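Local atomic coordinates of MgGH51 (Meripilus giganteus, PDB entry 6ZPV), a protein that hydrolyses alpha-L-arabinofuranosidic bonds, probably releasing terminal arabinofuranose from arabinose-containing glycans, as a fungal glycosidase of family GH51. Residues A[126-132]-A[144-150]; A[241-245]-A[311-315]; A[560-566]-A[608-614]. The contacts are given in a common frame with arbitrary orientation. Where two conformers were deposited one is given. Numbering follows the deposited sequence.

Interaction 1: A[126-132]-A[144-150]. With NAG (2-acetamido-2-deoxy-beta-D-glucopyranose), chain E.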
loop_
_atom_site.group_PDB
_atom_site.type_symbol
_atom_site.label_atom_id
_atom_site.label_comp_id
_atom_site.label_asym_id
_atom_site.label_seq_id
_atom_site.Cartn_x
_atom_site.Cartn_y
_atom_site.Cartn_z
ATOM N N PHE A 126 -27.675 5.579 36.583
ATOM C CA PHE A 126 -27.732 4.447 35.625
ATOM C C PHE A 126 -26.977 3.270 36.197
ATOM O O PHE A 126 -25.828 3.372 36.646
ATOM C CB PHE A 126 -27.116 4.846 34.270
ATOM C CG PHE A 126 -27.147 3.699 33.296
ATOM C CD1 PHE A 126 -28.327 3.387 32.631
ATOM C CD2 PHE A 126 -26.057 2.893 33.083
ATOM C CE1 PHE A 126 -28.386 2.288 31.789
ATOM C CE2 PHE A 126 -26.099 1.813 32.214
ATOM C CZ PHE A 126 -27.272 1.512 31.574
ATOM N N SER A 127 -27.527 2.084 35.965
ATOM C CA SER A 127 -26.837 0.815 36.277
ATOM C C SER A 127 -27.309 -0.232 35.276
ATOM O O SER A 127 -28.512 -0.521 35.196
ATOM C CB SER A 127 -27.124 0.358 37.670
ATOM O OG SER A 127 -26.520 -0.851 38.017
ATOM N N GLY A 128 -26.402 -0.750 34.475
ATOM C CA GLY A 128 -26.809 -1.737 33.446
ATOM C C GLY A 128 -25.654 -2.156 32.590
ATOM O O GLY A 128 -24.532 -1.591 32.716
ATOM N N ALA A 129 -25.887 -3.139 31.754
ATOM C CA ALA A 129 -24.846 -3.663 30.837
ATOM C C ALA A 129 -24.714 -2.769 29.614
ATOM O O ALA A 129 -25.719 -2.353 29.028
ATOM C CB ALA A 129 -25.256 -5.061 30.375
ATOM N N LEU A 130 -23.463 -2.582 29.190
ATOM C CA LEU A 130 -23.096 -2.005 27.885
ATOM C C LEU A 130 -22.748 -3.214 27.029
ATOM O O LEU A 130 -21.817 -4.000 27.409
ATOM C CB LEU A 130 -21.939 -1.051 28.113
ATOM C CG LEU A 130 -21.265 -0.333 26.947
ATOM C CD1 LEU A 130 -20.749 -1.205 25.831
ATOM C CD2 LEU A 130 -21.911 0.917 26.450
ATOM N N THR A 131 -23.446 -3.427 25.928
ATOM C CA THR A 131 -23.228 -4.539 25.015
ATOM C C THR A 131 -22.555 -4.002 23.751
ATOM O O THR A 131 -22.960 -2.997 23.194
ATOM C CB THR A 131 -24.541 -5.233 24.674
ATOM O OG1 THR A 131 -25.120 -5.711 25.907
ATOM C CG2 THR A 131 -24.351 -6.441 23.775
ATOM N N VAL A 132 -21.538 -4.714 23.278
ATOM C CA VAL A 132 -20.942 -4.464 21.963
ATOM C C VAL A 132 -21.087 -5.743 21.130
ATOM O O VAL A 132 -21.208 -6.863 21.687
ATOM C CB VAL A 132 -19.478 -4.019 22.047
ATOM C CG1 VAL A 132 -19.335 -2.837 22.960
ATOM C CG2 VAL A 132 -18.505 -5.124 22.436
ATOM N N GLN A 144 -21.791 -11.031 20.410
ATOM C CA GLN A 144 -21.932 -9.970 21.382
ATOM C C GLN A 144 -21.102 -10.276 22.628
ATOM O O GLN A 144 -20.728 -11.453 22.906
ATOM C CB GLN A 144 -23.398 -9.728 21.752
ATOM C CG GLN A 144 -24.094 -10.822 22.537
ATOM C CD GLN A 144 -25.472 -10.267 22.886
ATOM O OE1 GLN A 144 -26.248 -9.835 22.067
ATOM N NE2 GLN A 144 -25.712 -10.095 24.162
ATOM N N ASN A 145 -20.875 -9.241 23.400
ATOM C CA ASN A 145 -20.220 -9.336 24.698
ATOM C C ASN A 145 -20.639 -8.103 25.497
ATOM O O ASN A 145 -21.023 -7.090 24.892
ATOM C CB ASN A 145 -18.697 -9.431 24.551
ATOM C CG ASN A 145 -17.957 -10.009 25.721
ATOM O OD1 ASN A 145 -18.506 -10.118 26.836
ATOM N ND2 ASN A 145 -16.677 -10.325 25.481
ATOM N N SER A 146 -20.588 -8.153 26.787
ATOM C CA SER A 146 -21.013 -6.978 27.558
ATOM C C SER A 146 -20.214 -6.819 28.823
ATOM O O SER A 146 -19.554 -7.772 29.304
ATOM C CB SER A 146 -22.466 -7.084 27.843
ATOM O OG SER A 146 -22.739 -8.146 28.771
ATOM N N THR A 147 -20.384 -5.665 29.432
ATOM C CA THR A 147 -19.810 -5.371 30.738
ATOM C C THR A 147 -20.719 -4.409 31.502
ATOM O O THR A 147 -21.403 -3.582 30.873
ATOM C CB THR A 147 -18.411 -4.808 30.558
ATOM O OG1 THR A 147 -17.765 -4.835 31.826
ATOM C CG2 THR A 147 -18.385 -3.431 29.970
ATOM N N GLN A 148 -20.754 -4.505 32.810
ATOM C CA GLN A 148 -21.627 -3.624 33.620
ATOM C C GLN A 148 -20.985 -2.239 33.729
ATOM O O GLN A 148 -19.778 -2.136 34.025
ATOM C CB GLN A 148 -21.809 -4.271 35.006
ATOM C CG GLN A 148 -22.827 -5.422 34.994
ATOM C CD GLN A 148 -24.243 -4.932 34.844
ATOM O OE1 GLN A 148 -24.592 -3.895 35.392
ATOM N NE2 GLN A 148 -25.113 -5.704 34.160
ATOM N N ILE A 149 -21.750 -1.182 33.490
ATOM C CA ILE A 149 -21.308 0.194 33.701
ATOM C C ILE A 149 -22.279 0.920 34.627
ATOM O O ILE A 149 -23.424 0.487 34.843
ATOM C CB ILE A 149 -21.104 0.963 32.385
ATOM C CG1 ILE A 149 -22.423 1.258 31.653
ATOM C CG2 ILE A 149 -20.138 0.198 31.471
ATOM C CD1 ILE A 149 -22.314 2.158 30.447
ATOM N N ARG A 150 -21.826 2.045 35.122
ATOM C CA ARG A 150 -22.559 2.853 36.088
ATOM C C ARG A 150 -22.504 4.304 35.657
ATOM O O ARG A 150 -21.457 4.828 35.239
ATOM C CB ARG A 150 -22.011 2.746 37.512
ATOM C CG ARG A 150 -22.024 1.350 38.081
ATOM C CD ARG A 150 -23.370 0.821 38.423
ATOM N NE ARG A 150 -23.396 -0.549 38.923
ATOM C CZ ARG A 150 -23.595 -1.666 38.187
ATOM N NH1 ARG A 150 -23.665 -1.649 36.844
ATOM N NH2 ARG A 150 -23.636 -2.821 38.803
HETATM C C1 NAG E . -15.805 -10.871 26.476
HETATM C C2 NAG E . -15.514 -12.346 26.179
HETATM C C3 NAG E . -14.453 -12.882 27.166
HETATM C C4 NAG E . -13.241 -11.958 27.189
HETATM C C5 NAG E . -13.672 -10.512 27.470
HETATM C C6 NAG E . -12.529 -9.530 27.484
HETATM C C7 NAG E . -17.399 -13.480 25.134
HETATM C C8 NAG E . -18.730 -14.174 25.411
HETATM N N2 NAG E . -16.684 -13.142 26.249
HETATM O O3 NAG E . -14.088 -14.171 26.733
HETATM O O4 NAG E . -12.335 -12.384 28.253
HETATM O O5 NAG E . -14.619 -10.144 26.466
HETATM O O6 NAG E . -11.901 -9.616 26.216
HETATM O O7 NAG E . -17.048 -13.184 23.977
HETATM O O HOH W 1 -26.997 -3.342 36.860
#
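Gln144 lays its CA against the carbonyl of Val132, 3.2 Å from Val132 O, as a CA-H...O contact. Asn145 follows in a hydrogen-bonded pair with Val132: Val132 N to Asn145 O and Asn145 N to Val132 O both measure 2.9 Å. Its side chain leads away from the partner strand; ND2 carries the N-linked NAG of chain E and also bonds Glu162 O. Ser146 faces Thr131, and then Thr147 pairs with Leu130, Leu130 N to Thr147 O being 2.8 Å. This is the antiparallel beta hairpin of strands 127-136 and 141-150, at the margin of a five-stranded sheet in a beta-sandwich. Gln148, opposite Ala129, shares a water with Ser127 OG. Ile149 drops to the buried face, its CG1 3.8 Å from Phe126 CE2 and its CD1 4.0 Å from Leu130 CB. Arg150 folds back along its own strand, NH1 bonding Gln148 OE1 at 2.8 Å, while Ser127 OG lies over one face of its guanidinium.

Interaction 2: A[241-245]-A[311-315]. With NAG (2-acetamido-2-deoxy-beta-D-glucopyranose), chain D; NAG (2-acetamido-2-deoxy-beta-D-glucopyranose), chain B.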
loop_
_atom_site.group_PDB
_atom_site.type_symbol
_atom_site.label_atom_id
_atom_site.label_comp_id
_atom_site.label_asym_id
_atom_site.label_seq_id
_atom_site.Cartn_x
_atom_site.Cartn_y
_atom_site.Cartn_z
ATOM N N ARG A 241 0.596 18.300 5.650
ATOM C CA ARG A 241 1.588 17.309 5.229
ATOM C C ARG A 241 1.570 16.078 6.162
ATOM O O ARG A 241 1.139 16.136 7.308
ATOM C CB ARG A 241 2.968 17.964 5.269
ATOM C CG ARG A 241 3.526 18.184 6.679
ATOM C CD ARG A 241 4.769 19.073 6.650
ATOM N NE ARG A 241 5.424 19.196 7.937
ATOM C CZ ARG A 241 5.033 19.960 8.952
ATOM N NH1 ARG A 241 3.955 20.734 8.821
ATOM N NH2 ARG A 241 5.679 19.908 10.106
ATOM N N TRP A 242 2.106 14.974 5.644
ATOM C CA TRP A 242 2.331 13.804 6.521
ATOM C C TRP A 242 3.456 14.179 7.506
ATOM O O TRP A 242 4.476 14.722 7.081
ATOM C CB TRP A 242 2.666 12.609 5.645
ATOM C CG TRP A 242 2.840 11.308 6.379
ATOM C CD1 TRP A 242 1.875 10.391 6.651
ATOM C CD2 TRP A 242 4.056 10.774 6.936
ATOM N NE1 TRP A 242 2.383 9.334 7.330
ATOM C CE2 TRP A 242 3.717 9.515 7.506
ATOM C CE3 TRP A 242 5.389 11.173 6.940
ATOM C CZ2 TRP A 242 4.695 8.704 8.098
ATOM C CZ3 TRP A 242 6.332 10.355 7.528
ATOM C CH2 TRP A 242 5.998 9.126 8.085
ATOM N N GLN A 243 3.292 13.789 8.765
ATOM C CA GLN A 243 4.289 13.997 9.833
ATOM C C GLN A 243 4.521 12.707 10.570
ATOM O O GLN A 243 3.558 12.152 11.170
ATOM C CB GLN A 243 3.856 15.106 10.828
ATOM C CG GLN A 243 3.695 16.467 10.201
ATOM C CD GLN A 243 3.545 17.573 11.246
ATOM O OE1 GLN A 243 4.387 17.655 12.153
ATOM N NE2 GLN A 243 2.553 18.426 11.112
ATOM N N TRP A 244 5.753 12.253 10.657
ATOM C CA TRP A 244 6.018 10.922 11.228
ATOM C C TRP A 244 5.566 10.803 12.683
ATOM O O TRP A 244 5.019 9.750 13.086
ATOM C CB TRP A 244 7.557 10.618 11.167
ATOM C CG TRP A 244 8.405 11.288 12.190
ATOM C CD1 TRP A 244 8.913 12.557 12.145
ATOM C CD2 TRP A 244 8.765 10.749 13.478
ATOM N NE1 TRP A 244 9.533 12.863 13.341
ATOM C CE2 TRP A 244 9.444 11.781 14.166
ATOM C CE3 TRP A 244 8.492 9.545 14.152
ATOM C CZ2 TRP A 244 9.878 11.605 15.491
ATOM C CZ3 TRP A 244 8.904 9.412 15.448
ATOM C CH2 TRP A 244 9.596 10.428 16.130
ATOM N N ASN A 245 5.802 11.834 13.467
ATOM C CA ASN A 245 5.634 11.747 14.914
ATOM C C ASN A 245 4.160 11.702 15.308
ATOM O O ASN A 245 3.825 11.167 16.353
ATOM C CB ASN A 245 6.377 12.901 15.630
ATOM C CG ASN A 245 6.094 14.250 14.982
ATOM O OD1 ASN A 245 6.375 14.460 13.779
ATOM N ND2 ASN A 245 5.521 15.170 15.785
ATOM N N GLN A 311 12.923 17.703 11.330
ATOM C CA GLN A 311 11.839 16.692 11.462
ATOM C C GLN A 311 12.184 15.469 10.618
ATOM O O GLN A 311 11.901 14.341 11.063
ATOM C CB GLN A 311 10.515 17.321 11.075
ATOM C CG GLN A 311 9.338 16.359 11.253
ATOM C CD GLN A 311 8.014 17.035 11.203
ATOM O OE1 GLN A 311 7.868 18.049 10.458
ATOM N NE2 GLN A 311 7.000 16.549 11.911
ATOM N N ALA A 312 12.789 15.667 9.437
ATOM C CA ALA A 312 13.198 14.522 8.621
ATOM C C ALA A 312 14.346 13.745 9.263
ATOM O O ALA A 312 14.366 12.514 9.190
ATOM C CB ALA A 312 13.602 14.989 7.232
ATOM N N ILE A 313 15.309 14.443 9.894
ATOM C CA ILE A 313 16.335 13.746 10.690
ATOM C C ILE A 313 15.705 12.918 11.806
ATOM O O ILE A 313 16.083 11.751 12.018
ATOM C CB ILE A 313 17.363 14.765 11.205
ATOM C CG1 ILE A 313 18.192 15.334 10.062
ATOM C CG2 ILE A 313 18.256 14.141 12.261
ATOM C CD1 ILE A 313 19.030 16.523 10.420
ATOM N N ASP A 314 14.739 13.511 12.514
ATOM C CA ASP A 314 14.034 12.800 13.586
ATOM C C ASP A 314 13.368 11.537 13.048
ATOM O O ASP A 314 13.461 10.470 13.671
ATOM C CB ASP A 314 12.984 13.716 14.215
ATOM C CG ASP A 314 13.479 14.932 14.960
ATOM O OD1 ASP A 314 14.676 14.992 15.302
ATOM O OD2 ASP A 314 12.627 15.845 15.148
ATOM N N GLN A 315 12.694 11.650 11.901
ATOM C CA GLN A 315 12.032 10.494 11.274
ATOM C C GLN A 315 13.010 9.346 11.009
ATOM O O GLN A 315 12.729 8.196 11.299
ATOM C CB GLN A 315 11.381 10.998 9.969
ATOM C CG GLN A 315 10.621 9.921 9.205
ATOM C CD GLN A 315 10.022 10.465 7.927
ATOM O OE1 GLN A 315 9.692 11.655 7.840
ATOM N NE2 GLN A 315 9.852 9.578 6.908
HETATM C C1 NAG D . 5.323 16.494 15.248
HETATM C C2 NAG D . 4.288 17.240 16.072
HETATM C C3 NAG D . 4.260 18.708 15.627
HETATM C C4 NAG D . 5.661 19.323 15.704
HETATM C C5 NAG D . 6.636 18.463 14.874
HETATM C C6 NAG D . 8.106 18.971 14.981
HETATM C C7 NAG D . 2.348 16.126 17.049
HETATM C C8 NAG D . 0.987 15.568 16.828
HETATM N N2 NAG D . 2.955 16.659 15.979
HETATM O O3 NAG D . 3.341 19.476 16.458
HETATM O O4 NAG D . 5.592 20.631 15.110
HETATM O O5 NAG D . 6.622 17.152 15.414
HETATM O O6 NAG D . 9.015 18.199 14.131
HETATM O O7 NAG D . 2.826 16.175 18.128
HETATM C C1 NAG B . 6.213 21.667 15.904
HETATM C C2 NAG B . 6.425 22.868 15.017
HETATM C C3 NAG B . 6.989 24.033 15.896
HETATM C C4 NAG B . 6.175 24.192 17.158
HETATM C C5 NAG B . 5.880 22.921 17.909
HETATM C C6 NAG B . 4.910 23.053 19.107
HETATM C C7 NAG B . 7.142 22.122 12.759
HETATM C C8 NAG B . 8.265 21.746 11.872
HETATM N N2 NAG B . 7.415 22.550 14.007
HETATM O O3 NAG B . 7.090 25.174 15.112
HETATM O O4 NAG B . 6.897 25.080 18.065
HETATM O O5 NAG B . 5.328 21.988 16.961
HETATM O O6 NAG B . 3.613 23.454 18.489
HETATM O O7 NAG B . 6.024 21.884 12.313
HETATM O O HOH W 2 8.067 17.872 7.773
HETATM O O HOH W 3 7.977 13.509 9.355
HETATM O O HOH W 4 9.951 15.489 14.650
#
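The indole of Trp244 lies over the aliphatic start of Gln315, whose CB sits 4.0 Å from the centroid of the five-membered ring, a CH-pi contact over the ring face. Here a loop following strand 224-227 packs on helix 306-320, one of the helices surrounding the (beta/alpha)8 barrel that forms the catalytic domain in GH51 enzymes. Gln315 NE2 bonds Ala288 O of strand 284-289, while its OE1 reaches Trp244 N through a water. Phe318 and Pro328 give the indole further neighbours.

One helical turn back, Gln311 takes the polar share of the contact. Its amide uses both ends: OE1 accepts from Arg241 NH2 at 2.9 Å, and NE2 donates to Gln243 OE1 at 2.8 Å and to Asn245 OD1 at 2.9 Å. Three loop side chains thus converge on one helix residue. Asn245 is itself glycosylated, so the network runs directly beside the first sugar, the NAG of chain D. Arg241 extends it to the second sugar, with NH2 bonding O7 of the NAG in chain B, and it also makes a cation-pi contact with Trp290. Beside the indole, a single water accepts from Trp244 NE1 at 3.0 Å, donates to Asp314 OD2 at 2.7 Å and lies 2.9 Å from O6 of the chain D NAG.

Interaction 3: A[560-566]-A[608-614]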
loop_
_atom_site.group_PDB
_atom_site.type_symbol
_atom_site.label_atom_id
_atom_site.label_comp_id
_atom_site.label_asym_id
_atom_site.label_seq_id
_atom_site.Cartn_x
_atom_site.Cartn_y
_atom_site.Cartn_z
ATOM N N GLN A 560 3.902 -15.774 -31.627
ATOM C CA GLN A 560 5.252 -15.747 -32.174
ATOM C C GLN A 560 6.102 -16.870 -31.568
ATOM O O GLN A 560 6.005 -17.057 -30.356
ATOM C CB GLN A 560 5.900 -14.396 -31.877
ATOM C CG GLN A 560 5.136 -13.200 -32.370
ATOM C CD GLN A 560 6.121 -12.449 -33.176
ATOM O OE1 GLN A 560 6.610 -13.087 -34.090
ATOM N NE2 GLN A 560 6.550 -11.281 -32.675
ATOM N N SER A 561 6.941 -17.511 -32.341
ATOM C CA SER A 561 7.775 -18.626 -31.860
ATOM C C SER A 561 9.200 -18.134 -31.606
ATOM O O SER A 561 9.694 -17.252 -32.342
ATOM C CB SER A 561 7.768 -19.851 -32.833
ATOM O OG SER A 561 6.462 -20.418 -32.810
ATOM N N LEU A 562 9.828 -18.691 -30.588
ATOM C CA LEU A 562 11.190 -18.409 -30.229
ATOM C C LEU A 562 11.947 -19.709 -30.185
ATOM O O LEU A 562 11.520 -20.637 -29.520
ATOM C CB LEU A 562 11.278 -17.711 -28.865
ATOM C CG LEU A 562 10.419 -16.437 -28.745
ATOM C CD1 LEU A 562 9.073 -16.746 -28.139
ATOM C CD2 LEU A 562 11.099 -15.352 -27.914
ATOM N N THR A 563 13.095 -19.747 -30.853
ATOM C CA THR A 563 14.005 -20.867 -30.787
ATOM C C THR A 563 15.163 -20.445 -29.866
ATOM O O THR A 563 15.962 -19.591 -30.260
ATOM C CB THR A 563 14.565 -21.213 -32.187
ATOM O OG1 THR A 563 13.517 -21.361 -33.170
ATOM C CG2 THR A 563 15.447 -22.443 -32.085
ATOM N N PHE A 564 15.188 -21.002 -28.665
ATOM C CA PHE A 564 16.255 -20.699 -27.703
ATOM C C PHE A 564 17.459 -21.557 -27.972
ATOM O O PHE A 564 17.337 -22.797 -28.063
ATOM C CB PHE A 564 15.738 -20.885 -26.281
ATOM C CG PHE A 564 14.753 -19.821 -25.896
ATOM C CD1 PHE A 564 15.185 -18.511 -25.610
ATOM C CD2 PHE A 564 13.397 -20.072 -25.899
ATOM C CE1 PHE A 564 14.244 -17.544 -25.313
ATOM C CE2 PHE A 564 12.484 -19.083 -25.595
ATOM C CZ PHE A 564 12.899 -17.813 -25.312
ATOM N N GLN A 565 18.613 -20.910 -28.058
ATOM C CA GLN A 565 19.913 -21.568 -28.282
ATOM C C GLN A 565 20.785 -21.314 -27.068
ATOM O O GLN A 565 21.220 -20.179 -26.837
ATOM C CB GLN A 565 20.572 -21.070 -29.567
ATOM C CG GLN A 565 19.842 -21.428 -30.809
ATOM C CD GLN A 565 19.852 -22.887 -31.193
ATOM O OE1 GLN A 565 20.477 -23.686 -30.510
ATOM N NE2 GLN A 565 19.288 -23.195 -32.363
ATOM N N LEU A 566 21.010 -22.370 -26.310
ATOM C CA LEU A 566 21.809 -22.394 -25.069
ATOM C C LEU A 566 23.027 -23.301 -25.277
ATOM O O LEU A 566 23.616 -23.817 -24.257
ATOM C CB LEU A 566 20.964 -22.852 -23.891
ATOM C CG LEU A 566 19.996 -21.792 -23.323
ATOM C CD1 LEU A 566 18.821 -21.570 -24.209
ATOM C CD2 LEU A 566 19.574 -22.150 -21.960
ATOM N N LYS A 608 19.676 -27.882 -24.743
ATOM C CA LYS A 608 20.490 -26.792 -25.295
ATOM C C LYS A 608 19.782 -26.064 -26.411
ATOM O O LYS A 608 20.219 -24.925 -26.711
ATOM C CB LYS A 608 21.882 -27.281 -25.689
ATOM C CG LYS A 608 22.802 -27.509 -24.503
ATOM C CD LYS A 608 24.148 -28.101 -24.812
ATOM C CE LYS A 608 25.048 -28.135 -23.616
ATOM N NZ LYS A 608 26.392 -28.676 -23.991
ATOM N N THR A 609 18.810 -26.691 -27.059
ATOM C CA THR A 609 17.988 -26.014 -28.076
ATOM C C THR A 609 16.547 -26.391 -27.772
ATOM O O THR A 609 16.239 -27.611 -27.681
ATOM C CB THR A 609 18.373 -26.465 -29.521
ATOM O OG1 THR A 609 19.756 -26.176 -29.742
ATOM C CG2 THR A 609 17.523 -25.750 -30.546
ATOM N N PHE A 610 15.636 -25.424 -27.722
ATOM C CA PHE A 610 14.214 -25.734 -27.571
ATOM C C PHE A 610 13.402 -24.589 -28.126
ATOM O O PHE A 610 13.954 -23.457 -28.241
ATOM C CB PHE A 610 13.897 -26.130 -26.118
ATOM C CG PHE A 610 14.101 -25.021 -25.115
ATOM C CD1 PHE A 610 15.316 -24.893 -24.528
ATOM C CD2 PHE A 610 13.107 -24.130 -24.795
ATOM C CE1 PHE A 610 15.539 -23.926 -23.597
ATOM C CE2 PHE A 610 13.343 -23.148 -23.862
ATOM C CZ PHE A 610 14.586 -23.023 -23.289
ATOM N N THR A 611 12.150 -24.851 -28.391
ATOM C CA THR A 611 11.281 -23.871 -29.050
ATOM C C THR A 611 10.063 -23.613 -28.189
ATOM O O THR A 611 9.468 -24.559 -27.666
ATOM C CB THR A 611 10.924 -24.367 -30.460
ATOM O OG1 THR A 611 12.127 -24.556 -31.199
ATOM C CG2 THR A 611 9.973 -23.442 -31.160
ATOM N N TYR A 612 9.652 -22.352 -28.110
ATOM C CA TYR A 612 8.426 -21.970 -27.392
ATOM C C TYR A 612 7.541 -21.145 -28.319
ATOM O O TYR A 612 8.057 -20.176 -28.938
ATOM C CB TYR A 612 8.768 -21.166 -26.120
ATOM C CG TYR A 612 7.529 -20.739 -25.368
ATOM C CD1 TYR A 612 6.658 -21.671 -24.831
ATOM C CD2 TYR A 612 7.225 -19.405 -25.185
ATOM C CE1 TYR A 612 5.544 -21.281 -24.142
ATOM C CE2 TYR A 612 6.114 -18.988 -24.491
ATOM C CZ TYR A 612 5.249 -19.949 -23.966
ATOM O OH TYR A 612 4.118 -19.596 -23.277
ATOM N N ASN A 613 6.259 -21.467 -28.377
ATOM C CA ASN A 613 5.283 -20.669 -29.101
ATOM C C ASN A 613 4.590 -19.742 -28.108
ATOM O O ASN A 613 3.799 -20.199 -27.289
ATOM C CB ASN A 613 4.252 -21.524 -29.848
ATOM C CG ASN A 613 3.290 -20.680 -30.706
ATOM O OD1 ASN A 613 3.376 -19.416 -30.922
ATOM N ND2 ASN A 613 2.294 -21.348 -31.273
ATOM N N ALA A 614 4.919 -18.466 -28.157
ATOM C CA ALA A 614 4.362 -17.451 -27.235
ATOM C C ALA A 614 3.024 -16.972 -27.758
ATOM O O ALA A 614 2.975 -16.325 -28.800
ATOM C CB ALA A 614 5.295 -16.285 -27.079
HETATM O O HOH W 5 4.085 -19.124 -33.468
HETATM O O HOH W 6 12.178 -23.600 -33.814
#
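Phe564 and Phe610 form the apolar centre, side by side on the buried face: Phe564 CB stands over the Phe610 ring, 4.0 Å from its centroid, and Phe564 CD2 comes within 3.7 Å of Phe610 CE2. The two rings meet obliquely. Leu566 CD1 extends the patch, lying 4.1 Å from Phe610 CE1, and towards the other end Leu562 CD1 lies 4.0 Å from Ala614 CB. Ile550 and Ile552 of strand 547-554 pack against these aromatics, and Tyr612 sends its hydroxyl across to Ser620.

The backbones between the two faces run antiparallel in strict alternation. Hydrogen-bonded pairs fall at Gln560 with Ala614, Leu562 with Tyr612 and Phe564 with Phe610; Leu562 N to Tyr612 O and Phe564 N to Phe610 O are each 2.8 Å. Beyond them Leu566 N still reaches Lys608 O at 2.7 Å.

The opposite face is polar. Thr609 OG1 donates to Gln565 OE1 at 2.7 Å, one water joins Thr563 OG1 to Thr611 OG1, and another links Ser561 OG to Asn613 OD1. Strand 560-565 is the middle strand of its sheet, with strand 2-4 from the N-terminus parallel on its other side. Such a two-faced sheet, apolar towards a second sheet and polar outside, is typical of the beta-sandwich that forms the C-terminal domain of GH51 arabinofuranosidases.

How the interactions relate
Along the chain the three contacts follow one another in series, each closing before the next opens. Interaction 1 lies in a beta-sandwich, interaction 2 at the outside of the central (beta/alpha)8 barrel and interaction 3 in the C-terminal beta-sandwich. No two touch. The centres of interactions 1 and 2 are about 41 Å apart. Those of interactions 2 and 3 are about 53 Å apart, and those of interactions 1 and 3 about 71 Å. Interactions 1 and 3 sit on opposite sides of the chain's centre, and their strand pairings belong to separate sheets. N-glycosylation marks interactions 1 and 2, at Asn145 and Asn245, placing sugars on both the sandwich and the barrel of this multidomain glycosidase.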